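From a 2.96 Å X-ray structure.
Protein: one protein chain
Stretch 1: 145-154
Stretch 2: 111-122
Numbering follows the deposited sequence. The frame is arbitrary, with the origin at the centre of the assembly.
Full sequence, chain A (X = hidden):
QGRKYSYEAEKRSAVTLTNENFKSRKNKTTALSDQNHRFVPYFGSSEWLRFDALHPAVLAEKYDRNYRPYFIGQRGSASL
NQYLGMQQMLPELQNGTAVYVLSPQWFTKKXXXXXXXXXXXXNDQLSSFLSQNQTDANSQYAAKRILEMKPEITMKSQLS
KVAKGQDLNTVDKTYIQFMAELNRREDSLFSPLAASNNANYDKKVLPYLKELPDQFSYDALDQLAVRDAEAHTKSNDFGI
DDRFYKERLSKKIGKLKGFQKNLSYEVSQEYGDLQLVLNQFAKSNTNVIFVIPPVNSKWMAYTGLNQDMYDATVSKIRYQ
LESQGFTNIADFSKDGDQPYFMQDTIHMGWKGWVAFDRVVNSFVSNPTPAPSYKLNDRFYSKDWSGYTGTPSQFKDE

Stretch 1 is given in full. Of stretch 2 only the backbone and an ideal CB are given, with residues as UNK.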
# COMPACT_ATOMS: atom_id res chain seq x y z
N ARG A 145 9.70 -7.23 -15.11
CA ARG A 145 8.32 -7.36 -14.66
C ARG A 145 7.37 -6.53 -15.52
O ARG A 145 6.27 -6.97 -15.86
CB ARG A 145 8.23 -6.96 -13.19
CG ARG A 145 8.79 -7.99 -12.22
CD ARG A 145 7.87 -9.18 -12.09
NE ARG A 145 6.61 -8.80 -11.49
CZ ARG A 145 5.45 -9.32 -11.85
NH1 ARG A 145 5.45 -10.22 -12.82
NH2 ARG A 145 4.31 -8.94 -11.26
N ILE A 146 7.76 -5.31 -15.89
CA ILE A 146 6.89 -4.48 -16.73
C ILE A 146 6.61 -5.17 -18.05
O ILE A 146 5.45 -5.30 -18.47
CB ILE A 146 7.51 -3.09 -16.95
CG1 ILE A 146 7.27 -2.19 -15.74
CG2 ILE A 146 6.93 -2.45 -18.19
CD1 ILE A 146 8.24 -1.09 -15.69
N LEU A 147 7.67 -5.63 -18.74
CA LEU A 147 7.45 -6.37 -19.98
C LEU A 147 6.60 -7.61 -19.74
O LEU A 147 5.82 -8.00 -20.62
CB LEU A 147 8.78 -6.73 -20.65
CG LEU A 147 9.50 -5.51 -21.25
CD1 LEU A 147 10.97 -5.78 -21.66
CD2 LEU A 147 8.72 -4.99 -22.43
N GLU A 148 6.67 -8.21 -18.55
CA GLU A 148 5.75 -9.31 -18.26
C GLU A 148 4.31 -8.83 -18.16
O GLU A 148 3.38 -9.52 -18.61
CB GLU A 148 6.13 -10.02 -16.97
CG GLU A 148 7.43 -10.79 -17.01
CD GLU A 148 7.58 -11.71 -15.80
OE1 GLU A 148 6.56 -12.33 -15.42
OE2 GLU A 148 8.71 -11.79 -15.23
N MET A 149 4.08 -7.66 -17.57
CA MET A 149 2.71 -7.26 -17.29
C MET A 149 2.06 -6.69 -18.53
O MET A 149 0.90 -7.01 -18.84
CB MET A 149 2.65 -6.24 -16.15
CG MET A 149 3.03 -6.86 -14.82
SD MET A 149 2.27 -8.50 -14.68
CE MET A 149 0.54 -8.07 -14.43
N LYS A 150 2.80 -5.85 -19.25
CA LYS A 150 2.29 -5.18 -20.45
C LYS A 150 3.32 -5.41 -21.56
O LYS A 150 4.20 -4.57 -21.79
CB LYS A 150 1.99 -3.71 -20.12
CG LYS A 150 1.30 -2.92 -21.19
CD LYS A 150 1.20 -1.42 -20.89
CE LYS A 150 0.23 -0.75 -21.85
NZ LYS A 150 0.87 0.42 -22.57
N PRO A 151 3.25 -6.57 -22.25
CA PRO A 151 4.26 -6.85 -23.29
C PRO A 151 4.14 -5.95 -24.53
O PRO A 151 5.16 -5.69 -25.18
CB PRO A 151 4.04 -8.32 -23.65
CG PRO A 151 2.88 -8.79 -22.78
CD PRO A 151 2.16 -7.56 -22.29
N GLU A 152 2.95 -5.47 -24.89
CA GLU A 152 2.80 -4.53 -26.02
C GLU A 152 2.77 -3.12 -25.45
O GLU A 152 1.71 -2.56 -25.14
CB GLU A 152 1.57 -4.84 -26.86
CG GLU A 152 1.70 -6.15 -27.60
CD GLU A 152 0.49 -7.03 -27.39
OE1 GLU A 152 -0.09 -7.48 -28.41
OE2 GLU A 152 0.14 -7.25 -26.19
N ILE A 153 3.96 -2.55 -25.39
CA ILE A 153 4.36 -1.44 -24.54
C ILE A 153 4.98 -0.39 -25.45
O ILE A 153 5.59 -0.72 -26.47
CB ILE A 153 5.36 -1.93 -23.47
CG1 ILE A 153 5.53 -0.98 -22.29
CG2 ILE A 153 6.69 -2.13 -24.07
CD1 ILE A 153 4.44 -0.96 -21.35
N THR A 154 4.83 0.88 -25.08
CA THR A 154 5.64 1.83 -25.82
C THR A 154 7.04 1.80 -25.25
O THR A 154 7.26 1.32 -24.13
CB THR A 154 5.06 3.23 -25.73
OG1 THR A 154 5.45 4.01 -26.88
CG2 THR A 154 5.52 3.90 -24.44
N UNK A 111 -0.34 -13.75 -8.97
CA UNK A 111 -0.42 -12.32 -8.80
C UNK A 111 -1.72 -11.75 -9.35
O UNK A 111 -2.70 -12.48 -9.55
CB UNK A 111 0.78 -11.65 -9.48
N UNK A 112 -1.75 -10.46 -9.66
CA UNK A 112 -2.96 -9.87 -10.20
C UNK A 112 -2.96 -9.74 -11.71
O UNK A 112 -1.97 -9.91 -12.36
CB UNK A 112 -3.18 -8.49 -9.58
N UNK A 113 -4.12 -9.43 -12.23
CA UNK A 113 -4.38 -9.24 -13.63
C UNK A 113 -3.51 -8.23 -14.28
O UNK A 113 -2.89 -7.45 -13.61
CB UNK A 113 -5.84 -8.84 -13.84
N UNK A 114 -3.50 -8.23 -15.60
CA UNK A 114 -2.75 -7.27 -16.37
C UNK A 114 -3.63 -6.04 -16.36
O UNK A 114 -3.15 -4.91 -16.40
CB UNK A 114 -2.42 -7.76 -17.78
N UNK A 115 -4.93 -6.29 -16.29
CA UNK A 115 -5.90 -5.21 -16.24
C UNK A 115 -5.78 -4.41 -14.93
O UNK A 115 -5.86 -3.18 -14.94
CB UNK A 115 -7.31 -5.77 -16.39
N UNK A 116 -5.60 -5.10 -13.80
CA UNK A 116 -5.37 -4.39 -12.55
C UNK A 116 -4.04 -3.68 -12.56
O UNK A 116 -3.87 -2.66 -11.87
CB UNK A 116 -5.44 -5.35 -11.36
N UNK A 117 -3.07 -4.19 -13.32
CA UNK A 117 -1.80 -3.49 -13.44
C UNK A 117 -1.98 -2.19 -14.20
O UNK A 117 -1.42 -1.16 -13.82
CB UNK A 117 -0.76 -4.37 -14.13
N UNK A 118 -2.75 -2.24 -15.30
CA UNK A 118 -2.88 -1.04 -16.12
C UNK A 118 -3.58 0.09 -15.37
O UNK A 118 -3.33 1.27 -15.66
CB UNK A 118 -3.65 -1.36 -17.40
N UNK A 119 -4.43 -0.23 -14.39
CA UNK A 119 -5.23 0.84 -13.81
C UNK A 119 -4.45 1.65 -12.80
O UNK A 119 -5.00 2.60 -12.24
CB UNK A 119 -6.49 0.26 -13.15
N UNK A 120 -3.18 1.34 -12.58
CA UNK A 120 -2.30 2.22 -11.84
C UNK A 120 -1.10 2.69 -12.64
O UNK A 120 -0.62 3.82 -12.44
CB UNK A 120 -1.82 1.51 -10.57
N UNK A 121 -0.63 1.88 -13.56
CA UNK A 121 0.52 2.23 -14.36
C UNK A 121 0.14 3.27 -15.42
O UNK A 121 -1.01 3.31 -15.89
CB UNK A 121 1.11 0.98 -15.02
N UNK A 122 1.08 4.14 -15.78
CA UNK A 122 0.89 5.03 -16.93
C UNK A 122 2.25 5.38 -17.52
O UNK A 122 3.29 4.96 -17.01
CB UNK A 122 0.13 6.30 -16.53

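Position 111 has a phi of 73° and a psi of -159°. A positive phi by itself favours glycine. The ideal CB would point toward stretch 1 and lie 4.8 Å from R145 NH2, so there is some room. The deposited residue is G111, which makes no contact.

At 112 the CB points sideways and has nothing of stretch 1 within 5.5 Å. Many side chains would suit. It is Y112, whose ring leads away; its backbone O lies 3.7 Å from M149 CE.

At 113 the CB points away, so a polar or small residue is as likely as any. It is N113. The contact again comes from the backbone, with N113 O 3.6 Å from M149 CE.

At 114 the CB points sideways and its ideal position is 3.6 Å from M149 O. That carbonyl is an acceptor, so a small side chain, perhaps one with a donor, would suit. S114 is deposited. Its OG is modelled 2.3 Å from M149 O, which is too short for a hydrogen bond and is best treated as a clash.

Positions 115 and 116 point away and sideways, with no partner in stretch 1. Small or helix-favouring residues fit both. They are A115 and A116.

At 117 the CB points toward stretch 1, with the ideal CB 3.9 Å from M149 CE. I146, M149 and the aliphatic part of K150 offer an apolar surface. Leucine, methionine or an aromatic would suit. F117 is deposited. M149 CB sits over one ring face, 3.7 Å from the centroid of the F117 ring, in a CH-pi contact. I146 CG1 is 4.5 Å from F117 CZ, and K150 CB is 4.3 Å from F117 CE2.

At 118 the CB points sideways, but the lysine chain of K150 extends nearby. A long polar or acidic residue could reach it. Q118 does: its OE1 is 3.0 Å from K150 CE. This contact is to carbon, not to the amine.

Positions 119 and 120 are out of reach, so stretch 1 sets no preference. They are Q119 and F120.

At 121 the CB points toward stretch 1, with no atom within 5.5 Å. A large apolar residue could span the gap to K150 and I153. F121 does so: its CE2 is 4.2 Å from both K150 CD and I153 CD1.

At 122 the CB points away. Polar residues are plausible. N122 caps the helix that follows.

Stretch 2 111-122: GYNSAAFQQFFN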
# COMPACT_ATOMS: atom_id res chain seq x y z
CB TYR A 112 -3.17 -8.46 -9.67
CG TYR A 112 -3.63 -8.33 -8.27
CD1 TYR A 112 -4.92 -8.57 -7.93
CD2 TYR A 112 -2.76 -7.91 -7.30
CE1 TYR A 112 -5.33 -8.43 -6.63
CE2 TYR A 112 -3.16 -7.77 -6.01
CZ TYR A 112 -4.44 -8.03 -5.67
OH TYR A 112 -4.83 -7.88 -4.39
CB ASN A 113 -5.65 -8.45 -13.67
CG ASN A 113 -6.67 -9.06 -14.52
OD1 ASN A 113 -6.37 -9.82 -15.38
ND2 ASN A 113 -7.90 -8.71 -14.28
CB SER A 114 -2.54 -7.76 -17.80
OG SER A 114 -1.16 -7.75 -18.15
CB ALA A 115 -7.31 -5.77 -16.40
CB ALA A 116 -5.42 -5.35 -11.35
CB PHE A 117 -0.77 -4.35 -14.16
CG PHE A 117 0.50 -3.64 -14.43
CD1 PHE A 117 1.40 -3.39 -13.40
CD2 PHE A 117 0.81 -3.20 -15.70
CE1 PHE A 117 2.59 -2.72 -13.63
CE2 PHE A 117 2.00 -2.52 -15.94
CZ PHE A 117 2.89 -2.29 -14.90
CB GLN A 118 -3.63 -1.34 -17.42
CG GLN A 118 -3.70 -0.16 -18.38
CD GLN A 118 -2.32 0.26 -18.90
OE1 GLN A 118 -1.54 -0.55 -19.40
NE2 GLN A 118 -2.01 1.53 -18.74
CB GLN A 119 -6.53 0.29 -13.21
CG GLN A 119 -6.39 -0.69 -12.09
CD GLN A 119 -7.73 -1.35 -11.74
OE1 GLN A 119 -8.80 -0.79 -12.00
NE2 GLN A 119 -7.66 -2.54 -11.15
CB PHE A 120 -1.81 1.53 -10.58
CG PHE A 120 -2.92 1.00 -9.74
CD1 PHE A 120 -3.67 1.88 -8.93
CD2 PHE A 120 -3.24 -0.35 -9.78
CE1 PHE A 120 -4.71 1.41 -8.16
CE2 PHE A 120 -4.30 -0.83 -9.03
CZ PHE A 120 -5.03 0.04 -8.21
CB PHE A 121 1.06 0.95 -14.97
CG PHE A 121 2.15 1.16 -15.94
CD1 PHE A 121 3.45 1.36 -15.50
CD2 PHE A 121 1.88 1.15 -17.29
CE1 PHE A 121 4.46 1.56 -16.39
CE2 PHE A 121 2.89 1.34 -18.19
CZ PHE A 121 4.18 1.55 -17.75
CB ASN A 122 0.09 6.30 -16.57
CG ASN A 122 0.86 7.29 -15.68
OD1 ASN A 122 2.10 7.31 -15.59
ND2 ASN A 122 0.09 8.15 -15.02
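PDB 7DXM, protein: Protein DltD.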